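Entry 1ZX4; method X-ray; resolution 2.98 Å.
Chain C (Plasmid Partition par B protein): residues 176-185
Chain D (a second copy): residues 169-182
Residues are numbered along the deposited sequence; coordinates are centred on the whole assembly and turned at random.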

ATOM      1  N   ARG C 176       6.178  -8.949   4.080  1.00 81.58           N
ATOM      2  CA  ARG C 176       7.501  -9.561   4.059  1.00 80.25           C
ATOM      3  C   ARG C 176       8.539  -8.599   3.536  1.00 80.22           C
ATOM      4  O   ARG C 176       9.477  -8.256   4.242  1.00 81.74           O
ATOM      5  CB  ARG C 176       7.470 -10.804   3.174  1.00 81.62           C
ATOM      6  CG  ARG C 176       8.624 -11.750   3.345  1.00 83.54           C
ATOM      7  CD  ARG C 176       8.565 -12.832   2.298  1.00 90.78           C
ATOM      8  NE  ARG C 176       7.258 -13.492   2.277  1.00 99.25           N
ATOM      9  CZ  ARG C 176       6.635 -13.944   3.362  1.00102.60           C
ATOM     10  NH1 ARG C 176       7.193 -13.795   4.561  1.00107.04           N
ATOM     11  NH2 ARG C 176       5.473 -14.573   3.253  1.00 96.86           N
HETATM   12  N   MSE C 177       8.367  -8.177   2.290  1.00 80.41           N
HETATM   13  CA  MSE C 177       9.286  -7.243   1.647  1.00 83.44           C
HETATM   14  C   MSE C 177       9.342  -5.859   2.333  1.00 81.64           C
HETATM   15  O   MSE C 177      10.415  -5.273   2.459  1.00 84.96           O
HETATM   16  CB  MSE C 177       8.918  -7.121   0.156  1.00 90.22           C
HETATM   17  CG  MSE C 177       9.717  -6.134  -0.666  1.00 94.95           C
HETATM   18 SE   MSE C 177       9.276  -4.347  -0.135  1.00117.94          SE
HETATM   19  CE  MSE C 177       7.402  -4.322  -0.583  1.00105.36           C
ATOM     20  N   ILE C 178       8.219  -5.312   2.774  1.00 76.10           N
ATOM     21  CA  ILE C 178       8.294  -4.020   3.438  1.00 73.23           C
ATOM     22  C   ILE C 178       9.179  -4.145   4.684  1.00 73.45           C
ATOM     23  O   ILE C 178      10.083  -3.346   4.915  1.00 74.39           O
ATOM     24  CB  ILE C 178       6.882  -3.507   3.854  1.00 70.41           C
ATOM     25  CG1 ILE C 178       6.179  -2.906   2.644  1.00 66.91           C
ATOM     26  CG2 ILE C 178       6.969  -2.454   4.969  1.00 67.53           C
ATOM     27  CD1 ILE C 178       4.717  -2.604   2.916  1.00 63.09           C
ATOM     28  N   GLY C 179       8.931  -5.172   5.476  1.00 72.07           N
ATOM     29  CA  GLY C 179       9.698  -5.340   6.694  1.00 72.63           C
ATOM     30  C   GLY C 179      11.178  -5.568   6.498  1.00 71.07           C
ATOM     31  O   GLY C 179      11.991  -5.235   7.359  1.00 72.02           O
ATOM     32  N   HIS C 180      11.543  -6.141   5.370  1.00 69.61           N
ATOM     33  CA  HIS C 180      12.940  -6.404   5.128  1.00 75.23           C
ATOM     34  C   HIS C 180      13.632  -5.203   4.488  1.00 78.39           C
ATOM     35  O   HIS C 180      14.840  -5.022   4.615  1.00 78.95           O
ATOM     36  CB  HIS C 180      13.052  -7.662   4.283  1.00 75.98           C
ATOM     37  CG  HIS C 180      14.306  -7.751   3.487  1.00 76.47           C
ATOM     38  ND1 HIS C 180      14.454  -7.114   2.274  1.00 76.26           N
ATOM     39  CD2 HIS C 180      15.454  -8.436   3.700  1.00 78.26           C
ATOM     40  CE1 HIS C 180      15.638  -7.408   1.770  1.00 77.46           C
ATOM     41  NE2 HIS C 180      16.265  -8.209   2.613  1.00 79.74           N
ATOM     42  N   ILE C 181      12.857  -4.371   3.808  1.00 83.45           N
ATOM     43  CA  ILE C 181      13.404  -3.170   3.187  1.00 83.72           C
ATOM     44  C   ILE C 181      13.645  -2.194   4.328  1.00 85.32           C
ATOM     45  O   ILE C 181      14.585  -1.409   4.292  1.00 85.17           O
ATOM     46  CB  ILE C 181      12.410  -2.560   2.166  1.00 82.69           C
ATOM     47  CG1 ILE C 181      12.398  -3.409   0.888  1.00 81.48           C
ATOM     48  CG2 ILE C 181      12.762  -1.111   1.883  1.00 80.44           C
ATOM     49  CD1 ILE C 181      13.766  -3.617   0.251  1.00 83.19           C
ATOM     50  N   LEU C 182      12.784  -2.249   5.340  1.00 87.27           N
ATOM     51  CA  LEU C 182      12.937  -1.395   6.502  1.00 90.13           C
ATOM     52  C   LEU C 182      14.096  -1.920   7.330  1.00 95.90           C
ATOM     53  O   LEU C 182      14.528  -1.293   8.283  1.00 99.20           O
ATOM     54  CB  LEU C 182      11.662  -1.375   7.347  1.00 86.61           C
ATOM     55  CG  LEU C 182      10.528  -0.521   6.793  1.00 85.70           C
ATOM     56  CD1 LEU C 182       9.687   0.030   7.942  1.00 84.28           C
ATOM     57  CD2 LEU C 182      11.122   0.635   5.990  1.00 85.62           C
ATOM     58  N   ARG C 183      14.592  -3.094   6.981  1.00102.19           N
ATOM     59  CA  ARG C 183      15.728  -3.636   7.698  1.00107.49           C
ATOM     60  C   ARG C 183      16.922  -3.041   6.990  1.00109.35           C
ATOM     61  O   ARG C 183      17.806  -2.466   7.606  1.00108.93           O
ATOM     62  CB  ARG C 183      15.762  -5.148   7.566  1.00112.22           C
ATOM     63  CG  ARG C 183      15.518  -5.891   8.852  1.00117.08           C
ATOM     64  CD  ARG C 183      14.195  -5.511   9.510  1.00121.68           C
ATOM     65  NE  ARG C 183      13.787  -6.571  10.419  1.00126.12           N
ATOM     66  CZ  ARG C 183      14.569  -7.068  11.373  1.00130.53           C
ATOM     67  NH1 ARG C 183      15.795  -6.589  11.549  1.00131.23           N
ATOM     68  NH2 ARG C 183      14.142  -8.070  12.129  1.00134.45           N
ATOM     69  N   LYS C 184      16.902  -3.171   5.669  1.00114.66           N
ATOM     70  CA  LYS C 184      17.950  -2.683   4.781  1.00118.99           C
ATOM     71  C   LYS C 184      18.406  -1.233   5.039  1.00121.00           C
ATOM     72  O   LYS C 184      19.589  -0.924   4.895  1.00123.71           O
ATOM     73  CB  LYS C 184      17.478  -2.838   3.330  1.00119.53           C
ATOM     74  CG  LYS C 184      18.557  -2.664   2.290  1.00120.72           C
ATOM     75  CD  LYS C 184      17.960  -2.676   0.896  1.00121.76           C
ATOM     76  CE  LYS C 184      19.032  -2.467  -0.157  1.00122.33           C
ATOM     77  NZ  LYS C 184      19.704  -1.145  -0.007  1.00121.99           N
ATOM     78  N   SER C 185      17.491  -0.343   5.412  1.00121.53           N
ATOM     79  CA  SER C 185      17.884   1.041   5.673  1.00122.58           C
ATOM     80  C   SER C 185      17.625   1.514   7.115  1.00123.57           C
ATOM     81  O   SER C 185      18.589   1.524   7.913  1.00123.80           O
ATOM     82  CB  SER C 185      17.197   1.985   4.668  1.00122.77           C
ATOM     83  OG  SER C 185      15.783   1.899   4.715  1.00120.29           O
TER
ATOM     84  N   GLU D 169      14.644   8.174  -0.741  1.00 99.09           N
ATOM     85  CA  GLU D 169      15.139   6.872  -1.181  1.00100.76           C
ATOM     86  C   GLU D 169      14.216   5.757  -0.720  1.00 99.23           C
ATOM     87  O   GLU D 169      13.869   4.873  -1.496  1.00103.06           O
ATOM     88  CB  GLU D 169      16.552   6.608  -0.667  1.00105.23           C
ATOM     89  CG  GLU D 169      17.666   6.981  -1.647  1.00113.57           C
ATOM     90  CD  GLU D 169      18.421   8.245  -1.248  1.00119.16           C
ATOM     91  OE1 GLU D 169      19.403   8.593  -1.946  1.00122.90           O
ATOM     92  OE2 GLU D 169      18.038   8.892  -0.241  1.00119.03           O
ATOM     93  N   LEU D 170      13.819   5.792   0.544  1.00 94.76           N
ATOM     94  CA  LEU D 170      12.908   4.784   1.057  1.00 90.35           C
ATOM     95  C   LEU D 170      11.679   4.767   0.181  1.00 87.91           C
ATOM     96  O   LEU D 170      11.287   3.740  -0.344  1.00 86.97           O
ATOM     97  CB  LEU D 170      12.478   5.132   2.463  1.00 91.80           C
ATOM     98  CG  LEU D 170      13.063   4.237   3.532  1.00 92.68           C
ATOM     99  CD1 LEU D 170      12.627   4.770   4.882  1.00 94.51           C
ATOM    100  CD2 LEU D 170      12.594   2.812   3.316  1.00 89.41           C
ATOM    101  N   GLN D 171      11.072   5.928   0.026  1.00 87.15           N
ATOM    102  CA  GLN D 171       9.880   6.035  -0.774  1.00 91.35           C
ATOM    103  C   GLN D 171      10.044   5.615  -2.232  1.00 92.68           C
ATOM    104  O   GLN D 171       9.090   5.140  -2.855  1.00 92.36           O
ATOM    105  CB  GLN D 171       9.353   7.454  -0.706  1.00 93.45           C
ATOM    106  CG  GLN D 171       8.093   7.640  -1.502  1.00100.89           C
ATOM    107  CD  GLN D 171       7.317   8.829  -1.029  1.00105.06           C
ATOM    108  OE1 GLN D 171       7.148   9.009   0.170  1.00108.32           O
ATOM    109  NE2 GLN D 171       6.829   9.645  -1.958  1.00108.07           N
ATOM    110  N   GLU D 172      11.233   5.794  -2.790  1.00 94.17           N
ATOM    111  CA  GLU D 172      11.445   5.406  -4.178  1.00 98.48           C
ATOM    112  C   GLU D 172      11.448   3.875  -4.247  1.00 99.52           C
ATOM    113  O   GLU D 172      10.760   3.284  -5.080  1.00100.98           O
ATOM    114  CB  GLU D 172      12.754   6.015  -4.710  1.00102.48           C
ATOM    115  CG  GLU D 172      12.922   7.500  -4.327  1.00110.48           C
ATOM    116  CD  GLU D 172      13.124   8.452  -5.506  1.00114.51           C
ATOM    117  OE1 GLU D 172      14.205   8.426  -6.136  1.00115.46           O
ATOM    118  OE2 GLU D 172      12.197   9.240  -5.796  1.00118.59           O
ATOM    119  N   GLU D 173      12.183   3.233  -3.346  1.00 98.03           N
ATOM    120  CA  GLU D 173      12.231   1.779  -3.315  1.00 97.25           C
ATOM    121  C   GLU D 173      10.840   1.170  -3.148  1.00 95.94           C
ATOM    122  O   GLU D 173      10.336   0.476  -4.033  1.00 96.22           O
ATOM    123  CB  GLU D 173      13.114   1.295  -2.168  1.00102.30           C
ATOM    124  CG  GLU D 173      14.583   1.637  -2.293  1.00115.15           C
ATOM    125  CD  GLU D 173      15.486   0.571  -1.669  1.00122.77           C
ATOM    126  OE1 GLU D 173      15.203   0.130  -0.533  1.00125.47           O
ATOM    127  OE2 GLU D 173      16.485   0.176  -2.319  1.00127.77           O
ATOM    128  N   LEU D 174      10.220   1.429  -2.002  1.00 94.45           N
ATOM    129  CA  LEU D 174       8.896   0.894  -1.718  1.00 93.16           C
ATOM    130  C   LEU D 174       8.046   1.087  -2.947  1.00 94.68           C
ATOM    131  O   LEU D 174       7.423   0.152  -3.453  1.00 95.54           O
ATOM    132  CB  LEU D 174       8.263   1.641  -0.557  1.00 91.60           C
ATOM    133  CG  LEU D 174       9.186   1.756   0.646  1.00 93.85           C
ATOM    134  CD1 LEU D 174       8.516   2.571   1.754  1.00 93.81           C
ATOM    135  CD2 LEU D 174       9.542   0.356   1.117  1.00 94.36           C
ATOM    136  N   ASP D 175       8.041   2.317  -3.433  1.00 93.46           N
ATOM    137  CA  ASP D 175       7.265   2.637  -4.601  1.00 94.73           C
ATOM    138  C   ASP D 175       7.588   1.692  -5.733  1.00 96.10           C
ATOM    139  O   ASP D 175       6.687   1.169  -6.395  1.00 96.89           O
ATOM    140  CB  ASP D 175       7.536   4.065  -5.043  1.00 97.06           C
ATOM    141  CG  ASP D 175       6.334   4.952  -4.863  1.00100.11           C
ATOM    142  OD1 ASP D 175       6.040   5.306  -3.704  1.00102.92           O
ATOM    143  OD2 ASP D 175       5.672   5.280  -5.872  1.00101.39           O
ATOM    144  N   ARG D 176       8.880   1.484  -5.956  1.00 97.29           N
ATOM    145  CA  ARG D 176       9.338   0.606  -7.023  1.00 99.36           C
ATOM    146  C   ARG D 176       8.890  -0.817  -6.702  1.00 97.42           C
ATOM    147  O   ARG D 176       8.174  -1.451  -7.477  1.00 97.51           O
ATOM    148  CB  ARG D 176      10.865   0.693  -7.127  1.00104.74           C
ATOM    149  CG  ARG D 176      11.463   0.205  -8.442  1.00110.94           C
ATOM    150  CD  ARG D 176      12.503   1.192  -9.003  1.00113.59           C
ATOM    151  NE  ARG D 176      11.902   2.461  -9.427  1.00117.71           N
ATOM    152  CZ  ARG D 176      11.694   3.514  -8.633  1.00121.17           C
ATOM    153  NH1 ARG D 176      12.045   3.469  -7.351  1.00123.81           N
ATOM    154  NH2 ARG D 176      11.122   4.615  -9.119  1.00118.22           N
HETATM  155  N   MSE D 177       9.304  -1.299  -5.539  1.00 94.07           N
HETATM  156  CA  MSE D 177       8.951  -2.633  -5.073  1.00 94.65           C
HETATM  157  C   MSE D 177       7.465  -2.905  -5.252  1.00 88.87           C
HETATM  158  O   MSE D 177       7.044  -3.598  -6.183  1.00 87.85           O
HETATM  159  CB  MSE D 177       9.290  -2.761  -3.590  1.00104.33           C
HETATM  160  CG  MSE D 177      10.154  -3.958  -3.253  1.00113.91           C
HETATM  161 SE   MSE D 177      11.971  -3.715  -3.831  1.00122.54          SE
HETATM  162  CE  MSE D 177      11.795  -4.297  -5.683  1.00119.01           C
ATOM    163  N   ILE D 178       6.688  -2.368  -4.319  1.00 82.83           N
ATOM    164  CA  ILE D 178       5.241  -2.490  -4.320  1.00 76.28           C
ATOM    165  C   ILE D 178       4.750  -2.428  -5.753  1.00 77.13           C
ATOM    166  O   ILE D 178       3.786  -3.096  -6.126  1.00 74.24           O
ATOM    167  CB  ILE D 178       4.625  -1.334  -3.526  1.00 68.32           C
ATOM    168  CG1 ILE D 178       4.990  -1.499  -2.049  1.00 61.55           C
ATOM    169  CG2 ILE D 178       3.120  -1.246  -3.804  1.00 67.54           C
ATOM    170  CD1 ILE D 178       4.656  -0.320  -1.192  1.00 49.96           C
ATOM    171  N   GLY D 179       5.439  -1.610  -6.547  1.00 78.62           N
ATOM    172  CA  GLY D 179       5.098  -1.438  -7.945  1.00 79.06           C
ATOM    173  C   GLY D 179       5.044  -2.765  -8.656  1.00 78.58           C
ATOM    174  O   GLY D 179       4.074  -3.077  -9.337  1.00 75.47           O
ATOM    175  N   HIS D 180       6.093  -3.557  -8.492  1.00 81.48           N
ATOM    176  CA  HIS D 180       6.121  -4.852  -9.134  1.00 85.34           C
ATOM    177  C   HIS D 180       5.283  -5.885  -8.430  1.00 84.19           C
ATOM    178  O   HIS D 180       4.538  -6.619  -9.074  1.00 86.33           O
ATOM    179  CB  HIS D 180       7.552  -5.341  -9.299  1.00 90.83           C
ATOM    180  CG  HIS D 180       8.113  -5.007 -10.641  1.00104.60           C
ATOM    181  ND1 HIS D 180       7.402  -5.217 -11.805  1.00110.83           N
ATOM    182  CD2 HIS D 180       9.290  -4.451 -11.014  1.00108.11           C
ATOM    183  CE1 HIS D 180       8.116  -4.808 -12.838  1.00112.17           C
ATOM    184  NE2 HIS D 180       9.266  -4.339 -12.386  1.00113.54           N
ATOM    185  N   ILE D 181       5.387  -5.941  -7.110  1.00 81.13           N
ATOM    186  CA  ILE D 181       4.604  -6.898  -6.348  1.00 81.17           C
ATOM    187  C   ILE D 181       3.136  -6.924  -6.774  1.00 84.89           C
ATOM    188  O   ILE D 181       2.480  -7.947  -6.645  1.00 87.42           O
ATOM    189  CB  ILE D 181       4.699  -6.586  -4.879  1.00 78.22           C
ATOM    190  CG1 ILE D 181       6.144  -6.779  -4.452  1.00 80.38           C
ATOM    191  CG2 ILE D 181       3.783  -7.480  -4.088  1.00 71.74           C
ATOM    192  CD1 ILE D 181       6.540  -5.998  -3.227  1.00 90.59           C
ATOM    193  N   LEU D 182       2.620  -5.803  -7.273  1.00 85.38           N
ATOM    194  CA  LEU D 182       1.240  -5.761  -7.731  1.00 83.98           C
ATOM    195  C   LEU D 182       1.269  -6.219  -9.185  1.00 86.96           C
ATOM    196  O   LEU D 182       0.692  -7.245  -9.528  1.00 84.13           O
ATOM    197  CB  LEU D 182       0.662  -4.339  -7.618  1.00 83.60           C
ATOM    198  CG  LEU D 182       0.477  -3.676  -6.231  1.00 84.65           C
ATOM    199  CD1 LEU D 182      -0.020  -2.249  -6.372  1.00 83.78           C
ATOM    200  CD2 LEU D 182      -0.524  -4.443  -5.408  1.00 83.12           C
TER

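The same residue of the two copies meets itself here, and it does so unevenly: SE of Met177(C) lies 3.3 Å from CG of Met177(D), yet the two selenomethionine side chains run differently. That of Met177(C), with chi1 t and chi2 and chi3 both m, reaches across to the side chains of the partner helix and has more of its area covered than any other residue of the pair. Met177(D) starts toward chain C from its CA, but with chi1 at -127° and chi2 p its end leads away. A long, unbranched, flexible side chain suits this place, because one residue type can adopt two shapes where the copies face each other.

The helices run nearly antiparallel, at 157° between their directions, with a closest axial approach of 10.8 Å. The two Met177 CA atoms stand 8.2 Å apart, and farther along, Ser185(C) comes level with Leu170(D), their CA atoms 7.8 Å apart. No hydrogen bond crosses between the stretches; the backbone polar groups are largely engaged within each helix, as in the bond from Ile181(C) N to Met177(C) O at 2.9 Å. What holds the pair is therefore mainly apolar packing, with 469 Å² buried over both sides.

From Met177(C), the terminal CE continues to Ile181(D), 3.2 Å from its CD1, a tight approach for two methyl carbons, and lies 4.0 Å from CG1 of Ile178(D). One helical turn on from Met177(C), Ile181(C) also points toward chain D. Its CG2 lies 3.6 Å from CD2 of Leu174(D) and 4.2 Å from CD2 of Leu170(D), residues themselves one turn apart. A beta-branched side chain fits well here, since it offers a methyl close to the backbone, while its other arm ends at CD1, 4.5 Å from SE of Met177(D).

In Leu182(C) and Leu170(D) the CA-to-CB bond points sideways, but the side chain's end comes nearer, and their CD2 atoms meet at 3.7 Å; two bonds beyond CB give leucine that reach. Leu170(D) CD2 also lies 3.6 Å from OG of Ser185(C), at an exposed position, where its hydroxyl can also meet solvent.

Charged residues occupy the more open margin. Glu173(D) points toward chain C and its OE1 lies 3.7 Å from CG2 of Ile181(C), a simple van der Waals approach, while its OE2 is 4.2 Å from NZ of Lys184(C). That distance is beyond a salt bridge, but the opposite charges are still near enough to attract, and the long lysine chain can keep its ammonium group in solvent.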